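Local structure of cellulase (glycosyl hydrolase family 5) (Bacteroides ovatus, 3ZMR) at residues D373-L378 / V424-K429. The protein hydrolyses internal beta-1,4-glucosidic linkages in the backbone of xyloglucan, retaining the beta configuration and releasing xyloglucan oligosaccharides. Numbering follows the deposited sequence.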
ATOM      1  N   ASP A 373      20.273  -9.203   8.845  1.00 16.12           N
ATOM      2  CA  ASP A 373      19.541  -8.935   7.605  1.00 14.82           C
ATOM      3  C   ASP A 373      18.146  -8.348   7.870  1.00 12.05           C
ATOM      4  O   ASP A 373      17.716  -7.419   7.180  1.00 13.81           O
ATOM      5  CB  ASP A 373      19.396 -10.198   6.739  1.00 14.96           C
ATOM      6  CG  ASP A 373      20.659 -10.559   5.964  1.00 17.23           C
ATOM      7  OD1 ASP A 373      21.717  -9.883   6.089  1.00 20.98           O
ATOM      8  OD2 ASP A 373      20.584 -11.577   5.220  1.00 22.40           O
ATOM      9  N   ILE A 374      17.469  -8.881   8.871  1.00 12.27           N
ATOM     10  CA  ILE A 374      16.139  -8.400   9.247  1.00 12.78           C
ATOM     11  C   ILE A 374      16.251  -6.951   9.732  1.00 11.17           C
ATOM     12  O   ILE A 374      15.473  -6.081   9.305  1.00 11.52           O
ATOM     13  CB  ILE A 374      15.479  -9.278  10.334  1.00 12.86           C
ATOM     14  CG1 ILE A 374      15.208 -10.675   9.770  1.00 17.62           C
ATOM     15  CG2 ILE A 374      14.211  -8.626  10.843  1.00 12.46           C
ATOM     16  CD1 ILE A 374      14.701 -11.631  10.817  1.00 14.56           C
ATOM     17  N   GLU A 375      17.228  -6.677  10.599  1.00 10.93           N
ATOM     18  CA  GLU A 375      17.456  -5.296  11.081  1.00 16.33           C
ATOM     19  C   GLU A 375      17.769  -4.346   9.931  1.00 11.48           C
ATOM     20  O   GLU A 375      17.255  -3.231   9.887  1.00 13.36           O
ATOM     21  CB  GLU A 375      18.584  -5.257  12.127  1.00 14.14           C
ATOM     22  CG  GLU A 375      18.950  -3.866  12.656  1.00 29.28           C
ATOM     23  CD  GLU A 375      17.950  -3.292  13.654  1.00113.72           C
ATOM     24  OE1 GLU A 375      16.888  -2.779  13.223  1.00 82.27           O
ATOM     25  OE2 GLU A 375      18.236  -3.340  14.875  1.00 90.73           O
ATOM     26  N   ALA A 376      18.615  -4.771   9.001  1.00 11.73           N
ATOM     27  CA  ALA A 376      18.985  -3.898   7.878  1.00 12.15           C
ATOM     28  C   ALA A 376      17.777  -3.582   7.010  1.00 11.48           C
ATOM     29  O   ALA A 376      17.546  -2.436   6.605  1.00 13.61           O
ATOM     30  CB  ALA A 376      20.078  -4.532   7.037  1.00 14.25           C
ATOM     31  N   THR A 377      17.004  -4.603   6.671  1.00 11.12           N
ATOM     32  CA  THR A 377      15.874  -4.361   5.771  1.00  9.69           C
ATOM     33  C   THR A 377      14.770  -3.522   6.433  1.00 10.75           C
ATOM     34  O   THR A 377      14.295  -2.510   5.875  1.00 10.90           O
ATOM     35  CB  THR A 377      15.282  -5.684   5.281  1.00 10.11           C
ATOM     36  OG1 THR A 377      16.294  -6.371   4.525  1.00 12.68           O
ATOM     37  CG2 THR A 377      13.998  -5.437   4.442  1.00 14.00           C
ATOM     38  N   LEU A 378      14.382  -3.877   7.644  1.00 10.74           N
ATOM     39  CA  LEU A 378      13.290  -3.151   8.292  1.00 14.35           C
ATOM     40  C   LEU A 378      13.715  -1.718   8.676  1.00 10.39           C
ATOM     41  O   LEU A 378      12.927  -0.770   8.539  1.00 11.08           O
ATOM     42  CB  LEU A 378      12.725  -3.920   9.476  1.00 11.92           C
ATOM     43  CG  LEU A 378      11.977  -5.218   9.108  1.00 11.92           C
ATOM     44  CD1 LEU A 378      11.519  -5.936  10.379  1.00 12.07           C
ATOM     45  CD2 LEU A 378      10.806  -4.921   8.149  1.00 11.96           C
ATOM     46  N   VAL A 424       8.919  -8.599  15.361  1.00  9.09           N
ATOM     47  CA  VAL A 424       8.064  -7.670  16.108  1.00  9.23           C
ATOM     48  C   VAL A 424       8.903  -6.602  16.811  1.00  9.59           C
ATOM     49  O   VAL A 424       8.658  -5.418  16.675  1.00 10.28           O
ATOM     50  CB  VAL A 424       7.079  -8.368  17.066  1.00 14.69           C
ATOM     51  CG1 VAL A 424       6.345  -7.367  17.962  1.00 22.39           C
ATOM     52  CG2 VAL A 424       6.075  -9.155  16.246  1.00 12.01           C
ATOM     53  N   LYS A 425       9.906  -7.033  17.557  1.00 10.74           N
ATOM     54  CA  LYS A 425      10.782  -6.067  18.267  1.00 11.04           C
ATOM     55  C   LYS A 425      11.456  -5.123  17.281  1.00  9.51           C
ATOM     56  O   LYS A 425      11.623  -3.928  17.579  1.00 11.43           O
ATOM     57  CB  LYS A 425      11.789  -6.760  19.215  1.00 15.92           C
ATOM     58  CG  LYS A 425      13.179  -7.058  18.706  1.00 38.73           C
ATOM     59  CD  LYS A 425      14.020  -7.694  19.822  1.00 30.68           C
ATOM     60  CE  LYS A 425      15.461  -7.920  19.404  1.00 40.04           C
ATOM     61  NZ  LYS A 425      16.205  -8.738  20.412  1.00 64.31           N
ATOM     62  N   THR A 426      11.884  -5.629  16.131  1.00 11.83           N
ATOM     63  CA  THR A 426      12.536  -4.790  15.138  1.00 10.74           C
ATOM     64  C   THR A 426      11.546  -3.781  14.548  1.00 10.23           C
ATOM     65  O   THR A 426      11.869  -2.610  14.330  1.00 10.81           O
ATOM     66  CB  THR A 426      13.186  -5.656  14.040  1.00 12.33           C
ATOM     67  OG1 THR A 426      14.119  -6.536  14.662  1.00 12.88           O
ATOM     68  CG2 THR A 426      13.942  -4.811  13.017  1.00 13.25           C
ATOM     69  N   CYS A 427      10.328  -4.212  14.313  1.00 11.26           N
ATOM     70  CA  CYS A 427       9.283  -3.270  13.879  1.00  9.67           C
ATOM     71  C   CYS A 427       9.046  -2.164  14.915  1.00  9.81           C
ATOM     72  O   CYS A 427       8.997  -0.982  14.578  1.00 11.22           O
ATOM     73  CB  CYS A 427       7.972  -4.003  13.598  1.00  9.20           C
ATOM     74  SG  CYS A 427       7.959  -4.988  12.075  1.00 11.02           S
ATOM     75  N   VAL A 428       8.888  -2.547  16.176  1.00 10.37           N
ATOM     76  CA  VAL A 428       8.698  -1.577  17.267  1.00 10.56           C
ATOM     77  C   VAL A 428       9.840  -0.544  17.308  1.00 11.16           C
ATOM     78  O   VAL A 428       9.581   0.682  17.373  1.00 12.76           O
ATOM     79  CB  VAL A 428       8.554  -2.237  18.657  1.00 13.14           C
ATOM     80  CG1 VAL A 428       8.515  -1.166  19.764  1.00 28.01           C
ATOM     81  CG2 VAL A 428       7.325  -3.139  18.694  1.00 18.83           C
ATOM     82  N   LYS A 429      11.074  -1.027  17.218  1.00 11.67           N
ATOM     83  CA  LYS A 429      12.259  -0.156  17.251  1.00 11.19           C
ATOM     84  C   LYS A 429      12.197   0.882  16.132  1.00 12.58           C
ATOM     85  O   LYS A 429      12.632   2.010  16.297  1.00 14.18           O
ATOM     86  CB  LYS A 429      13.553  -0.993  17.135  1.00 16.66           C
ATOM     87  CG  LYS A 429      14.850  -0.208  17.251  1.00 25.62           C
ATOM     88  CD  LYS A 429      16.087  -1.110  17.125  1.00 38.46           C
ATOM     89  CE  LYS A 429      17.374  -0.292  17.003  1.00106.19           C
ATOM     90  NZ  LYS A 429      17.550   0.310  15.648  1.00112.78           N
TER
HETATM   91  O   HOH W   1      16.176  -5.441  16.054  1.00 32.03           O
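Two neighbouring outer helices of the glycoside hydrolase family 5 barrel meet where Glu375 and Leu378 on 373-378 close around Thr426 on 424-429. The axes of the two segments come within 10.0 Å and run in roughly the same direction, inclined by 33°. Thr426 suits the middle of this contact because its beta-branch has one apolar and one polar arm. The methyl CG2, anti to the backbone N, reaches the opposing helix and packs 3.8 Å from Leu378 CD1, the two side chains crossing at about a right angle. Its hydroxyl turns back to the carbonyl of Tyr422 one turn earlier, and OG1 also accepts a hydrogen bond of 2.7 Å from a water that donates weakly to Glu375 OE2. On the inner side, Leu378 CD1 also rests against Cys427 SG at 4.1 Å, and both residues touch Leu432. Glu375 leaves its helix with CG anti to the backbone N, then bends at chi2 (76°), which turns CD toward Thr426, and OE1 comes to 3.6 Å from Thr426 CG2. Lys429 crosses it almost perpendicularly and, its chain extended to CE and bent at chi4 (-76°), brings NZ to 3.8 Å from Glu375 OE2, a long salt bridge at the exposed margin; Asn430 ND2 adds a weak bond to OE1. An alanine at Glu375 would probably leave the Lys429 ammonium without this carboxylate and the threonine methyl less covered on its outer side. An apolar seam inside and a charged pair outside thus join helices 371-379 and 406-429, which follow the sixth and seventh strands of the (beta/alpha)8 TIM barrel.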